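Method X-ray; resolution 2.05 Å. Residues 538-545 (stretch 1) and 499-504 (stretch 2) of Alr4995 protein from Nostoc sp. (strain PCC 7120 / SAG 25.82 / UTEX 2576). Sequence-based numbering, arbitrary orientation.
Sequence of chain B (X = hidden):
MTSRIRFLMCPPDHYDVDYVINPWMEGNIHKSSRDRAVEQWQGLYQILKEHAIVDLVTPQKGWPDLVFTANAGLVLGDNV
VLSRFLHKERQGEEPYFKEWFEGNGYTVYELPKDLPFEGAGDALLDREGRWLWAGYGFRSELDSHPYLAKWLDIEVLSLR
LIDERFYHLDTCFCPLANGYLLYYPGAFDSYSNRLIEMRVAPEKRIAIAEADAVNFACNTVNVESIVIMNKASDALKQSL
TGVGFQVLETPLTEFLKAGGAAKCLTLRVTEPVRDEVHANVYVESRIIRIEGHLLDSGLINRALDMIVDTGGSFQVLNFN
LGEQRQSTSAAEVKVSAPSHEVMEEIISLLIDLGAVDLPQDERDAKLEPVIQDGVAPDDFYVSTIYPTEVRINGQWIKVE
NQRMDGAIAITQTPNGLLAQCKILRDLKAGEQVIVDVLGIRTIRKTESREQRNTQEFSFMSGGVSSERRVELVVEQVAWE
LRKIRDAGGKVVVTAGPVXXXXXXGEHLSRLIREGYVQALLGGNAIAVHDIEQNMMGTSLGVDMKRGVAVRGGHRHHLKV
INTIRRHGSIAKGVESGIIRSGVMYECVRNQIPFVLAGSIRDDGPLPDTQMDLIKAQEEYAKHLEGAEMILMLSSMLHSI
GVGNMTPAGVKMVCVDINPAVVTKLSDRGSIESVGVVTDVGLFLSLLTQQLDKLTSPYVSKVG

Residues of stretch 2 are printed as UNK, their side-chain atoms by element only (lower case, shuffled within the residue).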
# COMPACT_ATOMS: atom_id res chain seq x y z
N THR B 538 9.62 -27.03 2.95
CA THR B 538 9.96 -25.75 2.31
C THR B 538 8.91 -25.31 1.30
O THR B 538 8.07 -26.09 0.87
CB THR B 538 11.33 -25.80 1.57
OG1 THR B 538 11.34 -26.88 0.62
CG2 THR B 538 12.49 -25.95 2.56
N SER B 539 8.98 -24.05 0.90
CA SER B 539 8.04 -23.52 -0.06
C SER B 539 8.70 -22.40 -0.85
O SER B 539 8.96 -21.33 -0.29
CB SER B 539 6.79 -23.02 0.67
OG SER B 539 5.83 -22.53 -0.25
N LEU B 540 8.97 -22.65 -2.14
CA LEU B 540 9.74 -21.74 -3.00
C LEU B 540 9.42 -20.28 -2.73
O LEU B 540 8.27 -19.85 -2.89
CB LEU B 540 9.48 -22.05 -4.47
CG LEU B 540 10.21 -21.15 -5.47
CD1 LEU B 540 11.70 -21.16 -5.22
CD2 LEU B 540 9.91 -21.56 -6.90
N GLY B 541 10.43 -19.53 -2.29
CA GLY B 541 10.29 -18.10 -2.08
C GLY B 541 9.96 -17.64 -0.67
O GLY B 541 10.14 -16.48 -0.33
N VAL B 542 9.47 -18.55 0.17
CA VAL B 542 9.07 -18.17 1.53
C VAL B 542 9.60 -19.15 2.58
O VAL B 542 9.56 -20.37 2.39
CB VAL B 542 7.52 -18.05 1.65
CG1 VAL B 542 7.09 -17.81 3.09
CG2 VAL B 542 7.00 -16.92 0.75
N ASP B 543 10.15 -18.60 3.66
CA ASP B 543 10.39 -19.38 4.87
C ASP B 543 9.11 -19.36 5.70
O ASP B 543 8.89 -18.41 6.45
CB ASP B 543 11.57 -18.82 5.67
CG ASP B 543 11.98 -19.72 6.84
OD1 ASP B 543 11.19 -20.62 7.23
OD2 ASP B 543 13.09 -19.52 7.38
N MSE B 544 8.26 -20.38 5.56
CA MSE B 544 6.97 -20.39 6.24
C MSE B 544 7.15 -20.15 7.74
O MSE B 544 6.58 -19.22 8.30
CB MSE B 544 6.20 -21.70 5.98
CG MSE B 544 4.70 -21.58 6.26
SE MSE B 544 3.82 -23.23 6.86
CE MSE B 544 4.86 -23.60 8.47
N LYS B 545 8.01 -20.97 8.37
CA LYS B 545 8.29 -20.92 9.81
C LYS B 545 8.63 -19.52 10.36
O LYS B 545 8.19 -19.16 11.46
CB LYS B 545 9.45 -21.89 10.14
CG LYS B 545 9.64 -23.03 9.13
CD LYS B 545 11.11 -23.51 9.07
CE LYS B 545 11.37 -24.47 7.90
NZ LYS B 545 11.43 -23.78 6.57
N UNK B 499 -1.70 -19.03 0.53
CA UNK B 499 -2.27 -19.85 1.59
C UNK B 499 -1.19 -20.70 2.28
O UNK B 499 -1.13 -20.80 3.51
c UNK B 499 -4.55 -19.96 0.52
c UNK B 499 -3.38 -20.78 1.07
c UNK B 499 -3.86 -21.74 2.18
N UNK B 500 -0.32 -21.32 1.48
CA UNK B 500 0.75 -22.16 2.02
C UNK B 500 1.79 -21.29 2.73
O UNK B 500 2.16 -21.56 3.86
c UNK B 500 2.48 -23.87 1.49
c UNK B 500 -0.45 -24.66 1.10
c UNK B 500 1.43 -22.97 0.91
c UNK B 500 0.38 -23.79 0.16
N UNK B 501 2.24 -20.25 2.04
CA UNK B 501 3.25 -19.33 2.58
C UNK B 501 2.93 -18.72 3.94
O UNK B 501 3.84 -18.46 4.73
n UNK B 501 4.86 -19.79 -1.43
c UNK B 501 4.62 -19.84 -0.08
c UNK B 501 3.99 -18.70 0.26
c UNK B 501 4.37 -18.66 -1.91
n UNK B 501 3.83 -17.98 -0.91
c UNK B 501 3.49 -18.21 1.58
N UNK B 502 1.65 -18.49 4.23
CA UNK B 502 1.28 -17.80 5.46
C UNK B 502 0.97 -18.80 6.56
O UNK B 502 0.55 -18.44 7.65
c UNK B 502 0.41 -15.80 4.24
c UNK B 502 0.07 -16.88 5.23
o UNK B 502 -1.01 -17.65 4.71
N UNK B 503 1.18 -20.07 6.25
CA UNK B 503 0.90 -21.11 7.22
C UNK B 503 -0.56 -21.47 7.29
O UNK B 503 -1.00 -22.16 8.23
N UNK B 504 -1.34 -21.04 6.30
CA UNK B 504 -2.74 -21.38 6.26
C UNK B 504 -2.99 -22.83 5.86
O UNK B 504 -4.09 -23.34 6.05

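Position 499 lies in the last turn of a helix that begins earlier in the chain. Its side chain has three carbons, one carrying the other two, and none touches stretch 1. A beta-branched fork of carbons alone, with no oxygen, is valine: Val499, buried and out of reach of stretch 1. Its backbone O accepts a weak bond from the N of position 504.

Position 500 has four side-chain carbons, forked at the first, with one arm two carbons long. That pattern is isoleucine. The CA-to-CB bond of Ile500 points sideways to stretch 1 and the end of the side chain leads away, yet the short arm still reaches the other stretch, with CG2 4.0 Å from Ser539 OG. Its backbone contributes as well: Ile500 O lies 3.5 Å from CG of Met544, which is present as selenomethionine.

Position 501 carries one carbon and then a five-membered ring of three carbons and two nitrogens, the imidazole of histidine. His501 has the largest area covered by the other stretch. Its CA-to-CB bond points sideways, but the ring swings nearer and settles among three residues of stretch 1. Val542 CG2 sits over one face, 3.7 Å from the centroid of the His501 ring and 19° off the normal, a CH-pi contact. Ser539 OG approaches the ring edge, near its plane, 3.0 Å from His501 CD2 and 3.1 Å from His501 NE2. Leu540 O lies obliquely, 3.7 Å from His501 NE2.

Position 502 has one carbon bearing an oxygen and another carbon, which could be drawn only by threonine. The CA-to-CB bond of Thr502 points away from stretch 1, and its hydroxyl is hydrogen-bonded to a residue next to one of the stretches.

Position 503 has no side-chain atoms, so it is glycine. With phi 81° and psi 14°, Gly503 is the first residue to leave helical angles, and a CB here would jam against the carbonyl oxygen of the residue before. Gly503 CA lies 3.6 Å from Met544 SE, and an ideal CB on Gly503 would be 3.9 Å from that selenium, a contact and not a clash; the positive phi is what calls for glycine.

Position 504 again lacks side-chain atoms: Gly504. A CB would point away from stretch 1 and clash with Val499 O at 3.0 Å. Two backbone bonds close the Schellman motif, Gly503 N to Ile500 O at 3.0 Å and a weak one from Gly504 N to Val499 O at 2.8 Å.

The contact works by packing a helix end against a turn and the short strand after it. Stretch 1 makes a type II turn from Ser539 to Val542, closed by Val542 N to Ser539 O at 2.9 Å, with Gly541 at positive phi. The turn brings a hydroxyl to the edge of the imidazole and a methyl over its face, while Met544 runs along the carbonyls and glycine of the helix end. The rule to read is one ring held from two directions, beside a glycine that the backbone angles of the helix end call for, and against which a long side chain packs.

Stretch 2, residues 499-504: VIHTGG
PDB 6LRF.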